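Local coordinates for protein galactokinase (Bifidobacterium longum subsp. infantis ATCC 15697 = JCM 1222 = DSM 20088, PDB 6TEQ) that probably transfers a phosphate from ATP to galactose, as a GHMP-family galactokinase, and holds 2-deoxy-2-fluoro-galactose in its sugar pocket in this crystal, at residues A[62-68]-A[127-133]; A[106-110]-A[145-150]; A[199-205]-A[217-223]; A[50-54]-A[265-269]. All coordinates share one frame; numbering follows the deposited sequence. Where two conformers were deposited one is given.

In the fold
Contacts 1 and 2 form one packed unit of the fold, their centres about 11 Å apart: Phe129 and Ile66 of the strand pair 62-68/127-133 rest on Thr149 of the helix pair 106-110/145-150. Contact 3 lies about 24 Å from both, between centres, yet belongs to the same mixed sheet as contact 1, because strand 54-70 borders both 125-131 and 202-207. Contact 4, about 20 Å from contact 3, joins the loop before strand 54-70 to helix 267-276. Along the chain contacts 1 and 2 interlock, contact 3 follows, and contact 4 encloses all three. Tyr50 in the loop of contact 4 lines the sugar pocket, while contacts 1 and 2 adjoin residues of the nucleotide site.

Contact 1. Residues A[62-68]-A[127-133]; sequences HRTFIAL and AAFVSCV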
loop_
_atom_site.group_PDB
_atom_site.type_symbol
_atom_site.label_atom_id
_atom_site.label_comp_id
_atom_site.label_asym_id
_atom_site.label_seq_id
_atom_site.Cartn_x
_atom_site.Cartn_y
_atom_site.Cartn_z
ATOM N N HIS A 62 10.109 -6.848 0.286
ATOM C CA HIS A 62 9.938 -6.812 1.757
ATOM C C HIS A 62 8.564 -7.394 2.070
ATOM O O HIS A 62 7.541 -6.894 1.541
ATOM C CB HIS A 62 9.994 -5.388 2.296
ATOM C CG HIS A 62 11.309 -4.753 2.029
ATOM N ND1 HIS A 62 11.651 -4.366 0.747
ATOM C CD2 HIS A 62 12.361 -4.480 2.836
ATOM C CE1 HIS A 62 12.899 -3.897 0.770
ATOM N NE2 HIS A 62 13.335 -3.918 2.050
ATOM N N ARG A 63 8.501 -8.413 2.919
ATOM C CA ARG A 63 7.288 -9.159 3.236
ATOM C C ARG A 63 7.089 -9.253 4.743
ATOM O O ARG A 63 8.103 -9.221 5.527
ATOM C CB ARG A 63 7.322 -10.515 2.588
ATOM C CG ARG A 63 7.376 -10.447 1.050
ATOM C CD ARG A 63 7.937 -11.684 0.389
ATOM N NE ARG A 63 7.026 -12.826 0.264
ATOM C CZ ARG A 63 6.069 -12.973 -0.645
ATOM N NH1 ARG A 63 5.824 -12.026 -1.531
ATOM N NH2 ARG A 63 5.381 -14.104 -0.691
ATOM N N THR A 64 5.825 -9.478 5.087
ATOM C CA THR A 64 5.410 -9.928 6.430
ATOM C C THR A 64 5.193 -11.440 6.299
ATOM O O THR A 64 4.357 -11.853 5.452
ATOM C CB THR A 64 4.155 -9.217 6.889
ATOM O OG1 THR A 64 4.564 -7.866 7.049
ATOM C CG2 THR A 64 3.521 -9.736 8.166
ATOM N N PHE A 65 5.801 -12.204 7.191
ATOM C CA PHE A 65 5.712 -13.660 7.255
ATOM C C PHE A 65 4.872 -14.058 8.444
ATOM O O PHE A 65 5.006 -13.491 9.541
ATOM C CB PHE A 65 7.087 -14.310 7.408
ATOM C CG PHE A 65 7.921 -14.136 6.170
ATOM C CD1 PHE A 65 8.607 -12.967 5.959
ATOM C CD2 PHE A 65 8.168 -15.199 5.319
ATOM C CE1 PHE A 65 9.339 -12.805 4.802
ATOM C CE2 PHE A 65 8.866 -15.026 4.139
ATOM C CZ PHE A 65 9.485 -13.835 3.912
ATOM N N ILE A 66 3.875 -14.879 8.161
ATOM C CA ILE A 66 2.932 -15.344 9.201
ATOM C C ILE A 66 3.102 -16.844 9.316
ATOM O O ILE A 66 2.840 -17.581 8.340
ATOM C CB ILE A 66 1.476 -15.006 8.943
ATOM C CG1 ILE A 66 0.548 -15.323 10.135
ATOM C CG2 ILE A 66 0.976 -15.538 7.612
ATOM C CD1 ILE A 66 -0.901 -15.073 9.842
ATOM N N ALA A 67 3.477 -17.284 10.502
ATOM C CA ALA A 67 3.390 -18.734 10.857
ATOM C C ALA A 67 2.010 -18.917 11.512
ATOM O O ALA A 67 1.688 -18.173 12.449
ATOM C CB ALA A 67 4.537 -19.115 11.754
ATOM N N LEU A 68 1.175 -19.801 10.992
ATOM C CA LEU A 68 -0.199 -19.951 11.502
ATOM C C LEU A 68 -0.591 -21.398 11.704
ATOM O O LEU A 68 -0.136 -22.279 10.931
ATOM C CB LEU A 68 -1.139 -19.239 10.520
ATOM C CG LEU A 68 -2.636 -19.205 10.911
ATOM C CD1 LEU A 68 -3.289 -17.917 10.463
ATOM C CD2 LEU A 68 -3.373 -20.414 10.351
ATOM N N ALA A 127 -1.088 -17.414 15.644
ATOM C CA ALA A 127 -0.140 -16.909 14.634
ATOM C C ALA A 127 1.025 -16.162 15.269
ATOM O O ALA A 127 0.853 -15.499 16.337
ATOM C CB ALA A 127 -0.836 -16.073 13.583
ATOM N N ALA A 128 2.089 -16.181 14.510
ATOM C CA ALA A 128 3.321 -15.415 14.780
ATOM C C ALA A 128 3.701 -14.680 13.497
ATOM O O ALA A 128 3.804 -15.258 12.421
ATOM C CB ALA A 128 4.449 -16.263 15.240
ATOM N N PHE A 129 3.930 -13.397 13.641
ATOM C CA PHE A 129 4.355 -12.522 12.518
ATOM C C PHE A 129 5.804 -12.044 12.709
ATOM O O PHE A 129 6.184 -11.587 13.808
ATOM C CB PHE A 129 3.488 -11.254 12.519
ATOM C CG PHE A 129 2.072 -11.531 12.218
ATOM C CD1 PHE A 129 1.665 -11.585 10.903
ATOM C CD2 PHE A 129 1.170 -11.861 13.217
ATOM C CE1 PHE A 129 0.332 -11.800 10.598
ATOM C CE2 PHE A 129 -0.151 -12.103 12.902
ATOM C CZ PHE A 129 -0.549 -12.121 11.605
ATOM N N VAL A 130 6.567 -12.113 11.631
ATOM C CA VAL A 130 7.893 -11.496 11.469
ATOM C C VAL A 130 7.825 -10.693 10.168
ATOM O O VAL A 130 7.409 -11.228 9.173
ATOM C CB VAL A 130 9.051 -12.503 11.468
ATOM C CG1 VAL A 130 10.321 -11.787 11.158
ATOM C CG2 VAL A 130 9.114 -13.250 12.822
ATOM N N SER A 131 8.184 -9.397 10.223
ATOM C CA SER A 131 8.133 -8.530 9.044
ATOM C C SER A 131 9.459 -7.820 8.812
ATOM O O SER A 131 10.181 -7.535 9.782
ATOM C CB SER A 131 6.987 -7.543 9.209
ATOM O OG SER A 131 6.761 -6.811 8.036
ATOM N N CYS A 132 9.683 -7.412 7.575
ATOM C CA CYS A 132 10.700 -6.405 7.260
ATOM C C CYS A 132 10.052 -5.220 6.501
ATOM O O CYS A 132 10.817 -4.472 5.898
ATOM C CB CYS A 132 11.836 -7.029 6.488
ATOM S SG CYS A 132 11.304 -7.727 4.907
ATOM N N VAL A 133 8.711 -5.108 6.447
ATOM C CA VAL A 133 8.041 -3.902 5.903
ATOM C C VAL A 133 8.142 -2.830 6.978
ATOM O O VAL A 133 7.552 -2.984 8.047
ATOM C CB VAL A 133 6.596 -4.162 5.474
ATOM C CG1 VAL A 133 5.973 -2.927 4.867
ATOM C CG2 VAL A 133 6.506 -5.325 4.557
#
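Thr64 OG1 and Ser131 OG meet at 2.6 Å, a short hydrogen bond between hydroxyls of a non-hydrogen-bonded pair. Ser131 OG also accepts from Val133 N at 3.0 Å, an ST turn that bends the chain as strand 125-131 ends. Between the backbones, Phe65 N gives a nearly straight bond to Val130 O at 2.7 Å, answered by Val130 N to Phe65 O; Ala67 and Ala128 exchange a second pair of bonds, and Cys132 N reaches Arg63 O. The weaker link from Arg63 N to Cys132 SG spans 3.5 Å. These bonds make 62-68 and 127-131 antiparallel neighbours in the mixed sheet of the N-terminal part of a GHMP kinase, with strand 33-42 bonded along the other edge of 62-68. On the face bearing Thr64, Ile66 and Phe129, the phenylalanine CG stands anti to its carbonyl carbon (chi1 -66°), which brings the ring alongside Ile66. Ile66 CG1 sits over one ring face, 3.9 Å from the centroid, in a CH-pi contact, while CD1 touches CZ at 3.5 Å and Thr64 CG2 meets the ring edge at CD1. Replacing Phe129 by an alanine would probably leave Ile66 CG1 and Thr64 CG2 without their aromatic partner and open a gap beneath helix 141-156, whose Thr149 also touches this ring. Ile66 CG1 further packs on Ala127 CB at 3.8 Å. The other face, with Ala67, Ala128 and Val130, is covered by helix 12-27. At the end of the pair, the His62 ring edge faces Cys132 O, and His62 NE2 bonds to Ile7 O.

Contact 2. Residues A[106-110]-A[145-150]; sequences YPTGV and MTCSTA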
loop_
_atom_site.group_PDB
_atom_site.type_symbol
_atom_site.label_atom_id
_atom_site.label_comp_id
_atom_site.label_asym_id
_atom_site.label_seq_id
_atom_site.Cartn_x
_atom_site.Cartn_y
_atom_site.Cartn_z
ATOM N N TYR A 106 -5.917 -6.213 13.419
ATOM C CA TYR A 106 -5.681 -6.429 11.967
ATOM C C TYR A 106 -5.780 -7.905 11.592
ATOM O O TYR A 106 -6.658 -8.286 10.789
ATOM C CB TYR A 106 -4.334 -5.811 11.570
ATOM C CG TYR A 106 -4.341 -4.291 11.551
ATOM C CD1 TYR A 106 -4.597 -3.595 10.390
ATOM C CD2 TYR A 106 -4.055 -3.556 12.680
ATOM C CE1 TYR A 106 -4.596 -2.219 10.348
ATOM C CE2 TYR A 106 -4.013 -2.163 12.644
ATOM C CZ TYR A 106 -4.271 -1.492 11.470
ATOM O OH TYR A 106 -4.268 -0.128 11.357
ATOM N N PRO A 107 -4.981 -8.842 12.186
ATOM C CA PRO A 107 -5.181 -10.243 11.844
ATOM C C PRO A 107 -6.519 -10.813 12.356
ATOM O O PRO A 107 -7.179 -11.567 11.640
ATOM C CB PRO A 107 -3.937 -10.952 12.447
ATOM C CG PRO A 107 -3.510 -10.045 13.623
ATOM C CD PRO A 107 -3.826 -8.654 13.079
ATOM N N THR A 108 -6.936 -10.459 13.598
ATOM C CA THR A 108 -8.164 -11.050 14.141
ATOM C C THR A 108 -9.310 -10.642 13.226
ATOM O O THR A 108 -10.243 -11.419 12.979
ATOM C CB THR A 108 -8.409 -10.549 15.558
ATOM O OG1 THR A 108 -7.223 -10.815 16.302
ATOM C CG2 THR A 108 -9.590 -11.218 16.186
ATOM N N GLY A 109 -9.264 -9.382 12.796
ATOM C CA GLY A 109 -10.388 -8.796 12.027
ATOM C C GLY A 109 -10.540 -9.476 10.673
ATOM O O GLY A 109 -11.633 -9.493 10.124
ATOM N N VAL A 110 -9.493 -10.087 10.170
ATOM C CA VAL A 110 -9.572 -10.860 8.895
ATOM C C VAL A 110 -10.419 -12.123 9.078
ATOM O O VAL A 110 -11.371 -12.317 8.288
ATOM C CB VAL A 110 -8.182 -11.215 8.351
ATOM C CG1 VAL A 110 -8.364 -12.107 7.136
ATOM C CG2 VAL A 110 -7.391 -9.920 8.047
ATOM N N MET A 145 0.203 -7.409 6.674
ATOM C CA MET A 145 -0.281 -8.236 7.818
ATOM C C MET A 145 -1.667 -8.815 7.494
ATOM O O MET A 145 -1.921 -10.009 7.787
ATOM C CB MET A 145 -0.329 -7.404 9.099
ATOM C CG MET A 145 -0.870 -8.161 10.281
ATOM S SD MET A 145 -0.495 -7.349 11.799
ATOM C CE MET A 145 1.251 -7.684 12.004
ATOM N N THR A 146 -2.575 -8.012 7.016
ATOM C CA THR A 146 -3.959 -8.485 6.771
ATOM C C THR A 146 -3.969 -9.472 5.612
ATOM O O THR A 146 -4.714 -10.454 5.687
ATOM C CB THR A 146 -4.979 -7.351 6.579
ATOM O OG1 THR A 146 -4.543 -6.562 5.433
ATOM C CG2 THR A 146 -5.164 -6.520 7.819
ATOM N N CYS A 147 -3.227 -9.241 4.545
ATOM C CA CYS A 147 -3.242 -10.122 3.371
ATOM C C CYS A 147 -2.516 -11.445 3.642
ATOM O O CYS A 147 -3.029 -12.511 3.183
ATOM C CB CYS A 147 -2.693 -9.379 2.146
ATOM S SG CYS A 147 -3.810 -8.065 1.625
ATOM N N SER A 148 -1.437 -11.410 4.423
ATOM C CA SER A 148 -0.738 -12.697 4.759
ATOM C C SER A 148 -1.696 -13.536 5.611
ATOM O O SER A 148 -1.798 -14.710 5.371
ATOM C CB SER A 148 0.543 -12.494 5.491
ATOM O OG SER A 148 0.412 -11.764 6.688
ATOM N N THR A 149 -2.428 -12.892 6.514
ATOM C CA THR A 149 -3.378 -13.624 7.410
ATOM C C THR A 149 -4.525 -14.172 6.545
ATOM O O THR A 149 -4.913 -15.300 6.765
ATOM C CB THR A 149 -3.920 -12.702 8.484
ATOM O OG1 THR A 149 -2.877 -12.112 9.255
ATOM C CG2 THR A 149 -4.835 -13.433 9.439
ATOM N N ALA A 150 -5.042 -13.390 5.612
ATOM C CA ALA A 150 -6.201 -13.795 4.771
ATOM C C ALA A 150 -5.760 -14.977 3.931
ATOM O O ALA A 150 -6.498 -15.943 3.816
ATOM C CB ALA A 150 -6.656 -12.638 3.885
#
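Val110 and the turn from Thr146 to Ala150 make the close-packed end of this helix pair, whose short axes pass 8.6 Å apart at 40°. The two methyls of Val110 divide the work. CG1, opposite the backbone N (chi1 175°), lies against Ala150, 3.6 Å from its CA and scarcely farther from its CB; CG2 presses on Thr146 at the backbone, 3.6 Å from its O. Next along the interface, Pro107 CB meets Thr149 OG1 at 3.6 Å, and Thr149 CG2 lies beside the proline's CB and O. The Thr149 hydroxyl is turned back into its own helix, where OG1 donates to Met145 O at 2.7 Å; Thr149 N reaches the same oxygen from the opposite face of its plane, so the threonine presents its methyl and only the flank of a satisfied hydroxyl to Pro107. Toward Tyr106 and Met145, both partly exposed, the packing is looser. Met145 extends through CG, anti to its backbone N (chi1 177°), to lay SD beside Pro107 CD at 3.8 Å, and Tyr106 CB is farther off, at 4.1 Å from the same sulfur. The Tyr106 ring heads away from the other helix, and Thr146 CG2 meets its edge in plane at CD1. That tyrosine reaches Glu179 and Ser142, residues seen to bind magnesium, and in Ser142's case also ADP, in a structure of this protein. Helix 165-183 adjoins Tyr106, Val110 and Thr146 from one flank, whereas Phe129 of strand 125-131 packs against Pro107, Met145 and Thr149, setting both helices on the sheet.

Contact 3. Residues A[199-205]-A[217-223]; sequences TEGHALL and NVSQQEF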
loop_
_atom_site.group_PDB
_atom_site.type_symbol
_atom_site.label_atom_id
_atom_site.label_comp_id
_atom_site.label_asym_id
_atom_site.label_seq_id
_atom_site.Cartn_x
_atom_site.Cartn_y
_atom_site.Cartn_z
ATOM N N THR A 199 2.730 -8.919 -9.695
ATOM C CA THR A 199 3.635 -9.981 -10.149
ATOM C C THR A 199 5.063 -9.437 -10.291
ATOM O O THR A 199 5.299 -8.250 -10.504
ATOM C CB THR A 199 3.117 -10.613 -11.438
ATOM O OG1 THR A 199 3.117 -9.624 -12.485
ATOM C CG2 THR A 199 1.731 -11.201 -11.299
ATOM N N GLU A 200 5.995 -10.331 -10.202
ATOM C CA GLU A 200 7.427 -9.989 -10.339
ATOM C C GLU A 200 7.688 -9.353 -11.714
ATOM O O GLU A 200 7.123 -9.802 -12.717
ATOM C CB GLU A 200 8.295 -11.217 -10.165
ATOM C CG GLU A 200 9.781 -10.899 -10.158
ATOM C CD GLU A 200 10.469 -10.718 -11.515
ATOM O OE1 GLU A 200 9.975 -11.315 -12.533
ATOM O OE2 GLU A 200 11.497 -9.958 -11.566
ATOM N N GLY A 201 8.438 -8.264 -11.710
ATOM C CA GLY A 201 8.787 -7.519 -12.928
ATOM C C GLY A 201 7.650 -6.704 -13.537
ATOM O O GLY A 201 7.842 -6.230 -14.679
ATOM N N HIS A 202 6.506 -6.571 -12.870
ATOM C CA HIS A 202 5.346 -5.842 -13.400
ATOM C C HIS A 202 4.763 -4.917 -12.338
ATOM O O HIS A 202 4.858 -5.241 -11.145
ATOM C CB HIS A 202 4.278 -6.840 -13.849
ATOM C CG HIS A 202 4.706 -7.673 -14.986
ATOM N ND1 HIS A 202 5.588 -8.720 -14.833
ATOM C CD2 HIS A 202 4.410 -7.578 -16.295
ATOM C CE1 HIS A 202 5.769 -9.277 -16.024
ATOM N NE2 HIS A 202 5.076 -8.583 -16.958
ATOM N N ALA A 203 4.146 -3.833 -12.816
ATOM C CA ALA A 203 3.267 -2.974 -12.028
ATOM C C ALA A 203 1.826 -3.388 -12.299
ATOM O O ALA A 203 1.538 -3.836 -13.407
ATOM C CB ALA A 203 3.596 -1.532 -12.390
ATOM N N LEU A 204 0.991 -3.196 -11.316
ATOM C CA LEU A 204 -0.387 -3.584 -11.384
ATOM C C LEU A 204 -1.254 -2.374 -11.780
ATOM O O LEU A 204 -1.458 -1.409 -10.963
ATOM C CB LEU A 204 -0.794 -4.113 -10.021
ATOM C CG LEU A 204 -2.215 -4.680 -9.983
ATOM C CD1 LEU A 204 -2.229 -6.048 -10.621
ATOM C CD2 LEU A 204 -2.728 -4.761 -8.566
ATOM N N LEU A 205 -1.633 -2.237 -13.053
ATOM C CA LEU A 205 -2.559 -1.109 -13.419
ATOM C C LEU A 205 -3.965 -1.514 -12.949
ATOM O O LEU A 205 -4.609 -2.392 -13.542
ATOM C CB LEU A 205 -2.496 -0.884 -14.928
ATOM C CG LEU A 205 -3.450 0.157 -15.451
ATOM C CD1 LEU A 205 -3.301 1.508 -14.763
ATOM C CD2 LEU A 205 -3.303 0.262 -16.946
ATOM N N ASN A 217 -10.249 -5.697 -13.910
ATOM C CA ASN A 217 -9.844 -4.513 -13.115
ATOM C C ASN A 217 -8.323 -4.499 -12.903
ATOM O O ASN A 217 -7.865 -3.524 -12.285
ATOM C CB ASN A 217 -10.661 -4.358 -11.860
ATOM C CG ASN A 217 -10.303 -5.269 -10.720
ATOM O OD1 ASN A 217 -9.361 -6.086 -10.795
ATOM N ND2 ASN A 217 -11.027 -5.125 -9.640
ATOM N N VAL A 218 -7.592 -5.429 -13.500
ATOM C CA VAL A 218 -6.140 -5.335 -13.499
ATOM C C VAL A 218 -5.536 -5.632 -14.858
ATOM O O VAL A 218 -6.012 -6.465 -15.593
ATOM C CB VAL A 218 -5.500 -6.228 -12.448
ATOM C CG1 VAL A 218 -5.813 -5.776 -11.052
ATOM C CG2 VAL A 218 -5.663 -7.709 -12.648
ATOM N N SER A 219 -4.330 -5.106 -15.013
ATOM C CA SER A 219 -3.523 -5.180 -16.243
ATOM C C SER A 219 -2.043 -5.143 -15.848
ATOM O O SER A 219 -1.577 -4.080 -15.372
ATOM C CB SER A 219 -3.904 -4.071 -17.169
ATOM O OG SER A 219 -2.946 -3.962 -18.193
ATOM N N GLN A 220 -1.331 -6.262 -15.995
ATOM C CA GLN A 220 0.074 -6.336 -15.555
ATOM C C GLN A 220 0.912 -5.543 -16.560
ATOM O O GLN A 220 0.894 -5.876 -17.775
ATOM C CB GLN A 220 0.545 -7.772 -15.475
ATOM C CG GLN A 220 -0.222 -8.601 -14.465
ATOM C CD GLN A 220 -0.018 -8.270 -13.024
ATOM O OE1 GLN A 220 0.966 -7.644 -12.712
ATOM N NE2 GLN A 220 -0.923 -8.750 -12.157
ATOM N N GLN A 221 1.586 -4.488 -16.108
ATOM C CA GLN A 221 2.363 -3.607 -16.979
ATOM C C GLN A 221 3.842 -3.925 -16.736
ATOM O O GLN A 221 4.285 -4.032 -15.574
ATOM C CB GLN A 221 2.076 -2.154 -16.632
ATOM C CG GLN A 221 0.669 -1.742 -16.962
ATOM C CD GLN A 221 0.481 -1.776 -18.454
ATOM O OE1 GLN A 221 1.361 -1.410 -19.225
ATOM N NE2 GLN A 221 -0.750 -2.080 -18.872
ATOM N N GLU A 222 4.586 -4.079 -17.811
ATOM C CA GLU A 222 6.048 -4.304 -17.749
ATOM C C GLU A 222 6.644 -3.233 -16.839
ATOM O O GLU A 222 6.309 -2.037 -17.005
ATOM C CB GLU A 222 6.641 -4.279 -19.163
ATOM C CG GLU A 222 6.229 -5.453 -20.062
ATOM C CD GLU A 222 7.047 -6.717 -19.829
ATOM O OE1 GLU A 222 7.772 -6.716 -18.846
ATOM O OE2 GLU A 222 6.974 -7.691 -20.645
ATOM N N PHE A 223 7.474 -3.629 -15.878
ATOM C CA PHE A 223 8.186 -2.675 -15.024
ATOM C C PHE A 223 9.568 -3.240 -14.733
ATOM O O PHE A 223 9.863 -3.622 -13.596
ATOM C CB PHE A 223 7.379 -2.297 -13.777
ATOM C CG PHE A 223 7.929 -1.050 -13.150
ATOM C CD1 PHE A 223 7.806 0.173 -13.756
ATOM C CD2 PHE A 223 8.608 -1.125 -11.930
ATOM C CE1 PHE A 223 8.337 1.305 -13.144
ATOM C CE2 PHE A 223 9.120 -0.002 -11.334
ATOM C CZ PHE A 223 9.032 1.192 -11.970
HETATM O O HOH W 1 2.234 -6.233 -10.633
#
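Thr199 OG1 donates to Gln220 OE1 at 2.9 Å, arriving from above the amide's carbonyl plane instead of at a lone pair. Gln220 gets there by folding over itself, CG opposite its carbonyl carbon and the chain bent at chi2 (-69°). The amide stands nearly upright to the His202 ring, planes 83° apart. OE1 also accepts a hydrogen bond from a water that in turn accepts from Thr199 N, and NE2 donates to Arg197 O while brushing Leu204 CD1 at 3.4 Å. A leucine in place of Gln220 would probably cost Thr199 OG1 its acceptor across the contact and leave the water to its weaker bond with His202 O. His202 ND1 bonds to Glu200 O at 2.8 Å in the ring plane, fixing the imidazole's rotation within the type II turn 199-202. Leu204 CD1 packs on Val218 CG1; on the opposite face Leu205 CB and Gln221 CG run side by side at 3.9 Å. Paired backbone bonds between Ala203 and Gln221, with Phe223 N to Gly201 O, join strands 202-207 and 218-222 as antiparallel neighbours. Polar bonds thus hold the turn to Gln220, while Ala203 and Leu205 pack on Leu56 of strand 54-70.

Contact 4. Residues A[50-54]-A[265-269]; sequences YNAGL and ANLRV
Arg268 NH1 donates to Ala52 O at 2.8 Å, the principal polar link between loop 50-54 and the start of helix 267-276. The arginine runs alongside this carbonyl: CB and CG pass 3.1 and 3.2 Å from Ala52 O before the chain, bent at chi2 (69°), carries the guanidinium on. Leu54 CG lies over one face of that group, toward its rim, and CD2 comes within 3.8 Å of NH2. Arg268 N adds a weak bond to Asn51 O. Beside it the Ala52 methyl abuts the amide of Asn266, CB to CG 3.4 Å, while Asn51 and Leu267 lie side by side, and a water bridges Asn51 OD1 to Leu267 N, bonded at 2.8 Å to each. In the next shell, salt bridges from NH1 to Asp207 and from NE to Asp272 hold the guanidinium and would offset its buried charge, with Arg209 close by on the NH2 side. Asn266 is the N-cap: its OD1 accepts from Val269 N at 3.3 Å, so the same amide that meets Ala52 also closes the first turn of the helix. Asn51 ND2 bonds to His47 O, tying the loop to a sugar-binding residue. Tyr50, just before Asn51, touches the bound fluorogalactose, and its OH bonds to His47 ND1. The whole is a capped helix start packed on the loop that follows the sugar-binding residues Glu46, His47 and Asp49, within the galactose-binding signature of galactokinases.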
loop_
_atom_site.group_PDB
_atom_site.type_symbol
_atom_site.label_atom_id
_atom_site.label_comp_id
_atom_site.label_asym_id
_atom_site.label_seq_id
_atom_site.Cartn_x
_atom_site.Cartn_y
_atom_site.Cartn_z
ATOM N N TYR A 50 -10.009 5.198 -3.666
ATOM C CA TYR A 50 -11.326 5.342 -3.020
ATOM C C TYR A 50 -12.197 6.283 -3.857
ATOM O O TYR A 50 -13.373 6.423 -3.540
ATOM C CB TYR A 50 -11.163 5.826 -1.571
ATOM C CG TYR A 50 -10.321 7.068 -1.351
ATOM C CD1 TYR A 50 -10.854 8.326 -1.668
ATOM C CD2 TYR A 50 -9.031 6.979 -0.822
ATOM C CE1 TYR A 50 -10.099 9.485 -1.506
ATOM C CE2 TYR A 50 -8.282 8.128 -0.586
ATOM C CZ TYR A 50 -8.818 9.377 -0.943
ATOM O OH TYR A 50 -8.079 10.495 -0.705
ATOM N N ASN A 51 -11.644 6.856 -4.940
ATOM C CA ASN A 51 -12.412 7.638 -5.954
ATOM C C ASN A 51 -12.710 6.799 -7.214
ATOM O O ASN A 51 -13.057 7.406 -8.239
ATOM C CB ASN A 51 -11.621 8.894 -6.297
ATOM C CG ASN A 51 -11.609 9.892 -5.162
ATOM O OD1 ASN A 51 -12.682 10.237 -4.678
ATOM N ND2 ASN A 51 -10.406 10.302 -4.722
ATOM N N ALA A 52 -12.526 5.481 -7.173
ATOM C CA ALA A 52 -12.794 4.550 -8.296
ATOM C C ALA A 52 -11.810 4.848 -9.452
ATOM O O ALA A 52 -12.147 4.652 -10.633
ATOM C CB ALA A 52 -14.248 4.650 -8.763
ATOM N N GLY A 53 -10.607 5.333 -9.131
ATOM C CA GLY A 53 -9.642 5.743 -10.142
ATOM C C GLY A 53 -8.713 4.626 -10.538
ATOM O O GLY A 53 -9.026 3.452 -10.378
ATOM N N LEU A 54 -7.612 5.045 -11.113
ATOM C CA LEU A 54 -6.523 4.160 -11.566
ATOM C C LEU A 54 -5.369 4.292 -10.597
ATOM O O LEU A 54 -5.097 5.405 -10.098
ATOM C CB LEU A 54 -6.007 4.534 -12.956
ATOM C CG LEU A 54 -7.069 4.456 -14.041
ATOM C CD1 LEU A 54 -6.508 4.960 -15.359
ATOM C CD2 LEU A 54 -7.586 3.035 -14.200
ATOM N N ALA A 265 -21.561 9.205 -9.072
ATOM C CA ALA A 265 -21.356 8.146 -8.041
ATOM C C ALA A 265 -19.926 8.234 -7.480
ATOM O O ALA A 265 -19.724 7.874 -6.279
ATOM C CB ALA A 265 -21.539 6.796 -8.638
ATOM N N ASN A 266 -18.989 8.696 -8.318
ATOM C CA ASN A 266 -17.579 8.820 -7.891
ATOM C C ASN A 266 -16.827 9.782 -8.819
ATOM O O ASN A 266 -17.277 10.035 -9.949
ATOM C CB ASN A 266 -16.876 7.465 -7.783
ATOM C CG ASN A 266 -17.022 6.619 -9.033
ATOM O OD1 ASN A 266 -16.503 7.034 -10.055
ATOM N ND2 ASN A 266 -17.719 5.481 -8.977
ATOM N N LEU A 267 -15.632 10.231 -8.395
ATOM C CA LEU A 267 -14.920 11.231 -9.190
ATOM C C LEU A 267 -14.345 10.638 -10.460
ATOM O O LEU A 267 -13.921 11.385 -11.315
ATOM C CB LEU A 267 -13.876 11.934 -8.336
ATOM C CG LEU A 267 -14.483 12.865 -7.260
ATOM C CD1 LEU A 267 -13.418 13.417 -6.333
ATOM C CD2 LEU A 267 -15.304 14.004 -7.837
ATOM N N ARG A 268 -14.226 9.327 -10.540
ATOM C CA ARG A 268 -13.797 8.713 -11.809
ATOM C C ARG A 268 -14.785 9.040 -12.916
ATOM O O ARG A 268 -14.320 9.233 -14.051
ATOM C CB ARG A 268 -13.630 7.236 -11.633
ATOM C CG ARG A 268 -13.343 6.482 -12.905
ATOM C CD ARG A 268 -11.959 6.746 -13.510
ATOM N NE ARG A 268 -11.692 5.787 -14.579
ATOM C CZ ARG A 268 -11.252 4.554 -14.413
ATOM N NH1 ARG A 268 -11.118 4.057 -13.200
ATOM N NH2 ARG A 268 -11.081 3.772 -15.466
ATOM N N VAL A 269 -16.085 9.046 -12.634
ATOM C CA VAL A 269 -17.071 9.527 -13.646
ATOM C C VAL A 269 -16.665 10.930 -14.167
ATOM O O VAL A 269 -16.597 11.151 -15.362
ATOM C CB VAL A 269 -18.475 9.564 -13.043
ATOM C CG1 VAL A 269 -19.453 10.094 -14.108
ATOM C CG2 VAL A 269 -18.902 8.262 -12.424
HETATM O O HOH W 2 -15.260 9.746 -5.638
#